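Local coordinates for xylose isomerase-like TIM barrel domain-containing protein (Parabacteroides distasonis, PDB 4KW2), which is of uncharacterised function but folds as a xylose isomerase-like TIM barrel and is probably related to sugar isomerases and AP endonucleases, at residues A98-G101 with E105-K108. Numbering follows the deposited sequence.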
ATOM      1  N   ALA A  98     -14.834   0.242 -14.355  1.00 28.71           N
ATOM      2  CA  ALA A  98     -14.888   1.315 -15.334  1.00 29.79           C
ATOM      3  C   ALA A  98     -15.292   2.627 -14.662  1.00 31.42           C
ATOM      4  O   ALA A  98     -16.224   2.669 -13.864  1.00 30.38           O
ATOM      5  CB  ALA A  98     -15.850   0.960 -16.452  1.00 29.78           C
ATOM      6  N   SER A  99     -14.572   3.692 -14.995  1.00 34.16           N
ATOM      7  CA  SER A  99     -14.804   5.005 -14.412  1.00 34.27           C
ATOM      8  C   SER A  99     -14.718   6.050 -15.519  1.00 33.02           C
ATOM      9  O   SER A  99     -13.940   7.001 -15.438  1.00 35.95           O
ATOM     10  CB  SER A  99     -13.773   5.276 -13.315  1.00 35.00           C
ATOM     11  OG  SER A  99     -14.079   6.453 -12.585  1.00 35.73           O
ATOM     12  N   TYR A 100     -15.535   5.859 -16.550  1.00 30.84           N
ATOM     13  CA  TYR A 100     -15.494   6.697 -17.749  1.00 31.93           C
ATOM     14  C   TYR A 100     -16.086   8.079 -17.531  1.00 33.68           C
ATOM     15  O   TYR A 100     -16.911   8.289 -16.636  1.00 36.53           O
ATOM     16  CB  TYR A 100     -16.249   6.034 -18.895  1.00 30.70           C
ATOM     17  CG  TYR A 100     -15.631   4.774 -19.428  1.00 28.77           C
ATOM     18  CD1 TYR A 100     -14.444   4.814 -20.146  1.00 29.61           C
ATOM     19  CD2 TYR A 100     -16.247   3.543 -19.248  1.00 29.35           C
ATOM     20  CE1 TYR A 100     -13.881   3.658 -20.665  1.00 29.61           C
ATOM     21  CE2 TYR A 100     -15.690   2.383 -19.759  1.00 29.15           C
ATOM     22  CZ  TYR A 100     -14.510   2.448 -20.467  1.00 28.82           C
ATOM     23  OH  TYR A 100     -13.957   1.307 -20.983  1.00 31.00           O
ATOM     24  N   GLY A 101     -15.685   9.005 -18.395  1.00 34.45           N
ATOM     25  CA  GLY A 101     -16.106  10.396 -18.305  1.00 35.15           C
ATOM     26  C   GLY A 101     -17.090  10.845 -19.368  1.00 36.27           C
ATOM     27  O   GLY A 101     -17.583  11.966 -19.299  1.00 41.56           O
ATOM     28  N   GLU A 105     -18.334   6.481 -24.183  1.00 35.31           N
ATOM     29  CA  GLU A 105     -17.552   5.423 -23.544  1.00 35.79           C
ATOM     30  C   GLU A 105     -18.436   4.437 -22.779  1.00 35.21           C
ATOM     31  O   GLU A 105     -18.286   3.223 -22.917  1.00 34.17           O
ATOM     32  CB  GLU A 105     -16.499   6.022 -22.609  1.00 36.51           C
ATOM     33  CG  GLU A 105     -15.376   6.752 -23.340  1.00 37.27           C
ATOM     34  CD  GLU A 105     -14.579   7.691 -22.450  1.00 37.85           C
ATOM     35  OE1 GLU A 105     -15.045   8.018 -21.337  1.00 37.50           O
ATOM     36  OE2 GLU A 105     -13.479   8.111 -22.873  1.00 38.82           O
ATOM     37  N   TRP A 106     -19.360   4.958 -21.980  1.00 36.33           N
ATOM     38  CA  TRP A 106     -20.267   4.097 -21.227  1.00 36.47           C
ATOM     39  C   TRP A 106     -21.040   3.213 -22.183  1.00 37.64           C
ATOM     40  O   TRP A 106     -21.095   2.000 -21.999  1.00 36.33           O
ATOM     41  CB  TRP A 106     -21.229   4.912 -20.359  1.00 34.91           C
ATOM     42  CG  TRP A 106     -20.585   5.488 -19.142  1.00 34.48           C
ATOM     43  CD1 TRP A 106     -20.447   6.807 -18.834  1.00 35.51           C
ATOM     44  CD2 TRP A 106     -19.982   4.762 -18.064  1.00 34.34           C
ATOM     45  NE1 TRP A 106     -19.799   6.952 -17.633  1.00 35.97           N
ATOM     46  CE2 TRP A 106     -19.503   5.711 -17.138  1.00 35.42           C
ATOM     47  CE3 TRP A 106     -19.800   3.405 -17.791  1.00 33.46           C
ATOM     48  CZ2 TRP A 106     -18.859   5.346 -15.959  1.00 35.16           C
ATOM     49  CZ3 TRP A 106     -19.159   3.042 -16.618  1.00 33.02           C
ATOM     50  CH2 TRP A 106     -18.698   4.010 -15.717  1.00 32.51           C
ATOM     51  N   ASP A 107     -21.611   3.826 -23.217  1.00 40.34           N
ATOM     52  CA  ASP A 107     -22.400   3.099 -24.209  1.00 42.30           C
ATOM     53  C   ASP A 107     -21.603   1.953 -24.823  1.00 38.81           C
ATOM     54  O   ASP A 107     -22.073   0.815 -24.863  1.00 41.43           O
ATOM     55  CB  ASP A 107     -22.885   4.049 -25.306  1.00 46.40           C
ATOM     56  CG  ASP A 107     -23.870   3.394 -26.247  1.00 55.35           C
ATOM     57  OD1 ASP A 107     -24.945   2.956 -25.780  1.00 59.47           O
ATOM     58  OD2 ASP A 107     -23.572   3.317 -27.457  1.00 64.31           O
ATOM     59  N   LYS A 108     -20.392   2.254 -25.283  1.00 36.33           N
ATOM     60  CA  LYS A 108     -19.520   1.244 -25.891  1.00 36.67           C
ATOM     61  C   LYS A 108     -19.136   0.129 -24.910  1.00 33.79           C
ATOM     62  O   LYS A 108     -19.053  -1.037 -25.290  1.00 33.16           O
ATOM     63  CB  LYS A 108     -18.253   1.895 -26.444  1.00 39.37           C
ATOM     64  CG  LYS A 108     -18.465   2.762 -27.675  1.00 42.29           C
ATOM     65  CD  LYS A 108     -17.196   3.552 -27.983  1.00 46.05           C
ATOM     66  CE  LYS A 108     -17.382   4.539 -29.124  1.00 50.99           C
ATOM     67  NZ  LYS A 108     -17.135   3.930 -30.455  1.00 54.60           N
TER
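Y100 is wedged between E105 and W106, two neighbours on the first turns of helix 103-116, which its CB and the near half of its ring meet. Its CB lies over the W106 indole, 3.9 Å from the centroid of the five-membered ring and close to the ring normal, a CH-pi contact. With CG beside the backbone N and anti to the carbonyl carbon (chi1 -67°), the phenol sets one face against E105 and turns its CD2 edge to the indole. E105 CB sits over that face, 3.4 Å from Y100 CD1, while Y100 CD2 points at the benzene part of the indole, 3.8 Å from W106 CE3. The two aromatic groups are thus T-shaped, edge of Y100 to face of W106, with planes at 87° and centroids 5.3 Å apart. At the tip, OH lies beyond the contacts of both segments and is hydrogen-bonded to W216 NE1 of the second subunit. The extended E105 chain crosses the ring and brings its carboxylate to the loop: OE1 accepts the G101 N-H at 3.2 Å, a bent bond (142°) arriving nearly along the C-O direction. The far rim of the indole reaches back to the end of the strand, where A98 CB packs on W106 CZ3 at 3.9 Å and A98 O lies near W106 CH2 at the ring edge; I133 and L136 of helix 130-140 also touch this indole. The arrangement belongs to a beta-alpha unit of the parallel eight-stranded TIM barrel, joining the C-terminal end of strand 91-98 through a short loop to the start of the following helix, here at a subunit interface.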